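Local coordinates for protein MgGH51 (Meripilus giganteus, PDB 6ZPV) that acts as a fungal GH51 alpha-L-arabinofuranosidase, probably cleaving terminal alpha-L-arabinofuranosyl groups from arabinose-containing polysaccharides, at residues Leu275-Glu279 / His337-Phe341; Ala461-Thr465 / Ala511-Phe515. All coordinates share one frame. Numbering follows the deposited sequence.

Interaction 1. Residues Leu275-Glu279 / His337-Phe341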
loop_
_atom_site.group_PDB
_atom_site.type_symbol
_atom_site.label_atom_id
_atom_site.label_comp_id
_atom_site.label_asym_id
_atom_site.label_seq_id
_atom_site.Cartn_x
_atom_site.Cartn_y
_atom_site.Cartn_z
ATOM N N LEU A 275 -4.859 -9.051 -6.056
ATOM C CA LEU A 275 -5.276 -10.378 -5.614
ATOM C C LEU A 275 -4.139 -11.402 -5.662
ATOM O O LEU A 275 -4.010 -12.210 -4.718
ATOM C CB LEU A 275 -6.468 -10.862 -6.458
ATOM C CG LEU A 275 -7.737 -10.022 -6.336
ATOM C CD1 LEU A 275 -8.742 -10.388 -7.402
ATOM C CD2 LEU A 275 -8.343 -10.172 -4.949
ATOM N N GLN A 276 -3.299 -11.323 -6.682
ATOM C CA GLN A 276 -2.151 -12.241 -6.783
ATOM C C GLN A 276 -1.198 -11.985 -5.603
ATOM O O GLN A 276 -0.627 -12.945 -5.057
ATOM C CB GLN A 276 -1.440 -12.089 -8.131
ATOM C CG GLN A 276 -0.384 -13.141 -8.349
ATOM C CD GLN A 276 -0.952 -14.555 -8.306
ATOM O OE1 GLN A 276 -1.761 -14.905 -9.192
ATOM N NE2 GLN A 276 -0.497 -15.392 -7.373
ATOM N N PHE A 277 -0.987 -10.731 -5.232
ATOM C CA PHE A 277 -0.114 -10.430 -4.082
ATOM C C PHE A 277 -0.678 -11.029 -2.799
ATOM O O PHE A 277 0.074 -11.567 -1.969
ATOM C CB PHE A 277 0.014 -8.912 -3.936
ATOM C CG PHE A 277 0.900 -8.471 -2.805
ATOM C CD1 PHE A 277 2.209 -8.934 -2.714
ATOM C CD2 PHE A 277 0.469 -7.532 -1.894
ATOM C CE1 PHE A 277 3.039 -8.526 -1.686
ATOM C CE2 PHE A 277 1.321 -7.097 -0.892
ATOM C CZ PHE A 277 2.593 -7.546 -0.820
ATOM N N PHE A 278 -2.007 -10.995 -2.638
ATOM C CA PHE A 278 -2.626 -11.609 -1.453
ATOM C C PHE A 278 -2.355 -13.130 -1.428
ATOM O O PHE A 278 -1.946 -13.682 -0.379
ATOM C CB PHE A 278 -4.124 -11.305 -1.390
ATOM C CG PHE A 278 -4.484 -9.855 -1.530
ATOM C CD1 PHE A 278 -3.586 -8.832 -1.240
ATOM C CD2 PHE A 278 -5.717 -9.492 -2.027
ATOM C CE1 PHE A 278 -3.924 -7.509 -1.451
ATOM C CE2 PHE A 278 -6.050 -8.162 -2.236
ATOM C CZ PHE A 278 -5.139 -7.181 -2.000
ATOM N N GLU A 279 -2.573 -13.764 -2.581
ATOM C CA GLU A 279 -2.284 -15.186 -2.707
ATOM C C GLU A 279 -0.818 -15.450 -2.375
ATOM O O GLU A 279 -0.494 -16.428 -1.630
ATOM C CB GLU A 279 -2.604 -15.690 -4.131
ATOM C CG GLU A 279 -2.265 -17.114 -4.371
ATOM C CD GLU A 279 -2.829 -17.567 -5.692
ATOM O OE1 GLU A 279 -2.005 -17.875 -6.631
ATOM O OE2 GLU A 279 -4.032 -17.544 -5.849
ATOM N N HIS A 337 -6.376 -17.249 -13.892
ATOM C CA HIS A 337 -6.683 -17.628 -12.493
ATOM C C HIS A 337 -8.126 -18.080 -12.353
ATOM O O HIS A 337 -8.920 -17.422 -11.676
ATOM C CB HIS A 337 -6.342 -16.453 -11.552
ATOM C CG HIS A 337 -6.145 -16.881 -10.147
ATOM N ND1 HIS A 337 -7.174 -17.343 -9.339
ATOM C CD2 HIS A 337 -5.010 -16.953 -9.386
ATOM C CE1 HIS A 337 -6.686 -17.627 -8.139
ATOM N NE2 HIS A 337 -5.375 -17.439 -8.166
ATOM N N PRO A 338 -8.471 -19.241 -12.935
ATOM C CA PRO A 338 -9.845 -19.690 -12.825
ATOM C C PRO A 338 -10.347 -19.947 -11.397
ATOM O O PRO A 338 -11.553 -19.878 -11.161
ATOM C CB PRO A 338 -9.808 -20.982 -13.707
ATOM C CG PRO A 338 -8.391 -21.395 -13.664
ATOM C CD PRO A 338 -7.617 -20.102 -13.775
ATOM N N GLU A 339 -9.470 -20.335 -10.470
ATOM C CA GLU A 339 -9.928 -20.560 -9.081
ATOM C C GLU A 339 -10.364 -19.210 -8.502
ATOM O O GLU A 339 -9.718 -18.183 -8.736
ATOM C CB GLU A 339 -8.800 -21.155 -8.220
ATOM C CG GLU A 339 -8.434 -22.559 -8.629
ATOM C CD GLU A 339 -9.582 -23.541 -8.589
ATOM O OE1 GLU A 339 -10.408 -23.428 -7.703
ATOM O OE2 GLU A 339 -9.607 -24.426 -9.463
ATOM N N PRO A 340 -11.412 -19.178 -7.666
ATOM C CA PRO A 340 -11.750 -17.962 -6.933
ATOM C C PRO A 340 -10.633 -17.593 -5.968
ATOM O O PRO A 340 -10.020 -18.493 -5.367
ATOM C CB PRO A 340 -13.048 -18.294 -6.242
ATOM C CG PRO A 340 -12.936 -19.807 -6.054
ATOM C CD PRO A 340 -12.316 -20.318 -7.345
ATOM N N PHE A 341 -10.521 -16.319 -5.699
ATOM C CA PHE A 341 -9.687 -15.827 -4.583
ATOM C C PHE A 341 -10.507 -15.805 -3.292
ATOM O O PHE A 341 -11.726 -15.794 -3.369
ATOM C CB PHE A 341 -9.157 -14.422 -4.920
ATOM C CG PHE A 341 -8.116 -14.367 -6.010
ATOM C CD1 PHE A 341 -6.768 -14.530 -5.729
ATOM C CD2 PHE A 341 -8.506 -14.111 -7.320
ATOM C CE1 PHE A 341 -5.811 -14.420 -6.720
ATOM C CE2 PHE A 341 -7.540 -13.977 -8.306
ATOM C CZ PHE A 341 -6.215 -14.154 -7.993
#
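Leu275-Glu279 is one turn inside helix 271-281, closed by the bond from Glu279 N to Leu275 O (3.0 Å), whereas His337-Phe341 is an irregular loop entering strand 345-348. The backbones come nearest at Leu275 and Phe341, whose CA atoms are 7.1 Å apart. Being four residues apart, Leu275 and Glu279 present their side chains to the loop from the same helix face. Leu275 CB sits 3.5 Å from the centroid of the Phe341 ring, almost on its normal, a CH-pi contact that a flat ring and an aliphatic carbon make well. Farther out, His337 NE2 donates to Glu279 OE2 at 2.7 Å. Each partner of this His-carboxylate pair has a further bond: His337 ND1 donates to Glu339 O (2.7 Å), and Gln276 NE2 to Glu279 OE1 (3.0 Å). Histidine suits the position because both ring nitrogens can donate, NE2 to the helix carboxylate and ND1 to its own loop, consistent with a protonated imidazolium beside Glu279. Val319 of helix 306-320 touches both Leu275 and Phe341, extending the apolar layer. Helix against a loop that leads into the next parallel strand is outer-layer packing of a (beta/alpha)8 barrel, the catalytic fold of GH51 and of clan GH-A.

Interaction 2. Residues Ala461-Thr465 / Ala511-Phe515; sequences AAFMT and AQKLF
Two helical turns, Ala461-Thr465 of helix 454-469 and Ala511-Phe515 of helix 507-517, run in roughly the same direction, with a signed crossing angle of -29° and a closest axis approach of 10.8 Å. They are nearest at the N-terminal ends, where Ala461 CA and Ala511 CA lie 6.3 Å apart; the small alanines permit this approach. Each turn is closed by an i to i+4 bond of 3.0 Å, Thr465 N to Ala461 O and Phe515 N to Ala511 O. Met464 and Phe515 fill the interface, both with CA-to-CB toward the partner. Build Met464 as m, t, p (chi1 -67°, chi2 156°, chi3 73°): CB then lies 3.6 Å from Phe515 CE2, SD 4.8 Å from the Phe515 ring centroid in an oblique Met-aromatic contact, and CE 3.4 Å from Gln512 NE2. Phe515 takes chi1 -86° and chi2 61°, bringing CZ within 3.5 Å of Ala461 O and CE1 within 3.8 Å of Ala461 CB. Thr465 (p) turns OG1 back to Ala462 O at 2.7 Å, while CG2 meets Phe515 CZ at 3.9 Å. Gln512 (chi1 -66°, chi2 -69°, chi3 -51°) starts away from the partner but curls back, and its NE2 is hydrogen-bonded to Tyr430 OH on strand 424-432. Val619 of strand 618-625 touches both Ala461 and Phe515, so the pair packs against the C-terminal antiparallel sheet. This is near-parallel helix packing in a buried core: a flexible thioether and an aromatic ring interlock through dispersion, while Thr465 OG1 bonds within its own turn and Gln512 NE2 bonds Tyr430, so neither donor is lost to the apolar interior.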
loop_
_atom_site.group_PDB
_atom_site.type_symbol
_atom_site.label_atom_id
_atom_site.label_comp_id
_atom_site.label_asym_id
_atom_site.label_seq_id
_atom_site.Cartn_x
_atom_site.Cartn_y
_atom_site.Cartn_z
ATOM N N ALA A 461 1.412 1.465 20.357
ATOM C CA ALA A 461 1.505 0.143 20.943
ATOM C C ALA A 461 0.623 0.068 22.175
ATOM O O ALA A 461 -0.085 -0.959 22.374
ATOM C CB ALA A 461 2.928 -0.213 21.268
ATOM N N ALA A 462 0.547 1.095 22.998
ATOM C CA ALA A 462 -0.360 1.081 24.147
ATOM C C ALA A 462 -1.810 0.957 23.661
ATOM O O ALA A 462 -2.578 0.153 24.201
ATOM C CB ALA A 462 -0.143 2.356 24.969
ATOM N N PHE A 463 -2.176 1.745 22.667
ATOM C CA PHE A 463 -3.550 1.636 22.121
ATOM C C PHE A 463 -3.775 0.215 21.559
ATOM O O PHE A 463 -4.891 -0.340 21.746
ATOM C CB PHE A 463 -3.678 2.674 21.006
ATOM C CG PHE A 463 -5.060 2.814 20.432
ATOM C CD1 PHE A 463 -6.039 3.538 21.088
ATOM C CD2 PHE A 463 -5.370 2.330 19.156
ATOM C CE1 PHE A 463 -7.300 3.704 20.537
ATOM C CE2 PHE A 463 -6.614 2.497 18.608
ATOM C CZ PHE A 463 -7.564 3.240 19.280
ATOM N N MET A 464 -2.787 -0.395 20.922
ATOM C CA MET A 464 -2.928 -1.743 20.343
ATOM C C MET A 464 -3.120 -2.794 21.436
ATOM O O MET A 464 -3.805 -3.805 21.154
ATOM C CB MET A 464 -1.712 -2.034 19.475
ATOM C CG MET A 464 -1.632 -1.120 18.205
ATOM S SD MET A 464 0.010 -0.940 17.548
ATOM C CE MET A 464 0.088 -2.557 16.891
ATOM N N THR A 465 -2.560 -2.630 22.627
ATOM C CA THR A 465 -2.829 -3.578 23.700
ATOM C C THR A 465 -4.346 -3.597 24.000
ATOM O O THR A 465 -4.901 -4.662 24.305
ATOM C CB THR A 465 -2.040 -3.321 24.991
ATOM O OG1 THR A 465 -2.446 -2.092 25.614
ATOM C CG2 THR A 465 -0.554 -3.389 24.770
ATOM N N ALA A 511 6.781 -1.672 15.769
ATOM C CA ALA A 511 5.680 -1.953 16.710
ATOM C C ALA A 511 4.622 -2.836 16.052
ATOM O O ALA A 511 4.131 -3.793 16.668
ATOM C CB ALA A 511 5.081 -0.667 17.254
ATOM N N GLN A 512 4.249 -2.520 14.826
ATOM C CA GLN A 512 3.269 -3.342 14.107
ATOM C C GLN A 512 3.778 -4.772 13.964
ATOM O O GLN A 512 2.993 -5.725 14.193
ATOM C CB GLN A 512 2.940 -2.763 12.723
ATOM C CG GLN A 512 2.227 -1.415 12.705
ATOM C CD GLN A 512 0.829 -1.521 13.205
ATOM O OE1 GLN A 512 0.055 -2.395 12.734
ATOM N NE2 GLN A 512 0.469 -0.621 14.132
ATOM N N LYS A 513 5.024 -4.947 13.558
ATOM C CA LYS A 513 5.604 -6.295 13.384
ATOM C C LYS A 513 5.674 -7.043 14.720
ATOM O O LYS A 513 5.357 -8.256 14.752
ATOM C CB LYS A 513 6.991 -6.105 12.768
ATOM C CG LYS A 513 7.754 -7.394 12.529
ATOM C CD LYS A 513 9.152 -7.170 11.913
ATOM C CE LYS A 513 9.926 -8.456 11.706
ATOM N NZ LYS A 513 11.329 -8.189 11.282
ATOM N N LEU A 514 6.104 -6.392 15.772
ATOM C CA LEU A 514 6.178 -7.044 17.083
ATOM C C LEU A 514 4.792 -7.530 17.504
ATOM O O LEU A 514 4.672 -8.619 18.081
ATOM C CB LEU A 514 6.777 -6.093 18.127
ATOM C CG LEU A 514 8.289 -5.894 18.057
ATOM C CD1 LEU A 514 8.698 -4.766 18.937
ATOM C CD2 LEU A 514 9.050 -7.125 18.419
ATOM N N PHE A 515 3.746 -6.743 17.249
ATOM C CA PHE A 515 2.412 -7.171 17.651
ATOM C C PHE A 515 1.914 -8.310 16.791
ATOM O O PHE A 515 1.312 -9.260 17.298
ATOM C CB PHE A 515 1.440 -5.977 17.697
ATOM C CG PHE A 515 1.460 -5.221 19.019
ATOM C CD1 PHE A 515 2.583 -4.602 19.486
ATOM C CD2 PHE A 515 0.310 -5.161 19.784
ATOM C CE1 PHE A 515 2.582 -4.003 20.734
ATOM C CE2 PHE A 515 0.316 -4.565 21.025
ATOM C CZ PHE A 515 1.449 -3.976 21.497
#

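In the fold
From the N terminus, the chain passes through the sandwich-like sheets of residues 57-198 before helix 271-281. Interaction 1 then closes a loop of 57 intervening residues, running through strand 284-289 and helices 306-320 and 327-334, within the parallel barrel. Only after it has closed does the chain reach interaction 2, so the two are in series, neither nested nor crossing. Interaction 2 spans 45 residues, including strand 474-479, and joins helices 454-469 and 507-517 beside the antiparallel sheet that contains strand 618-625. Their centres are 29 Å apart, with nearest atoms about 14 Å apart: one contact lies in the barrel's outer layer, the other where the barrel meets the C-terminal sheet.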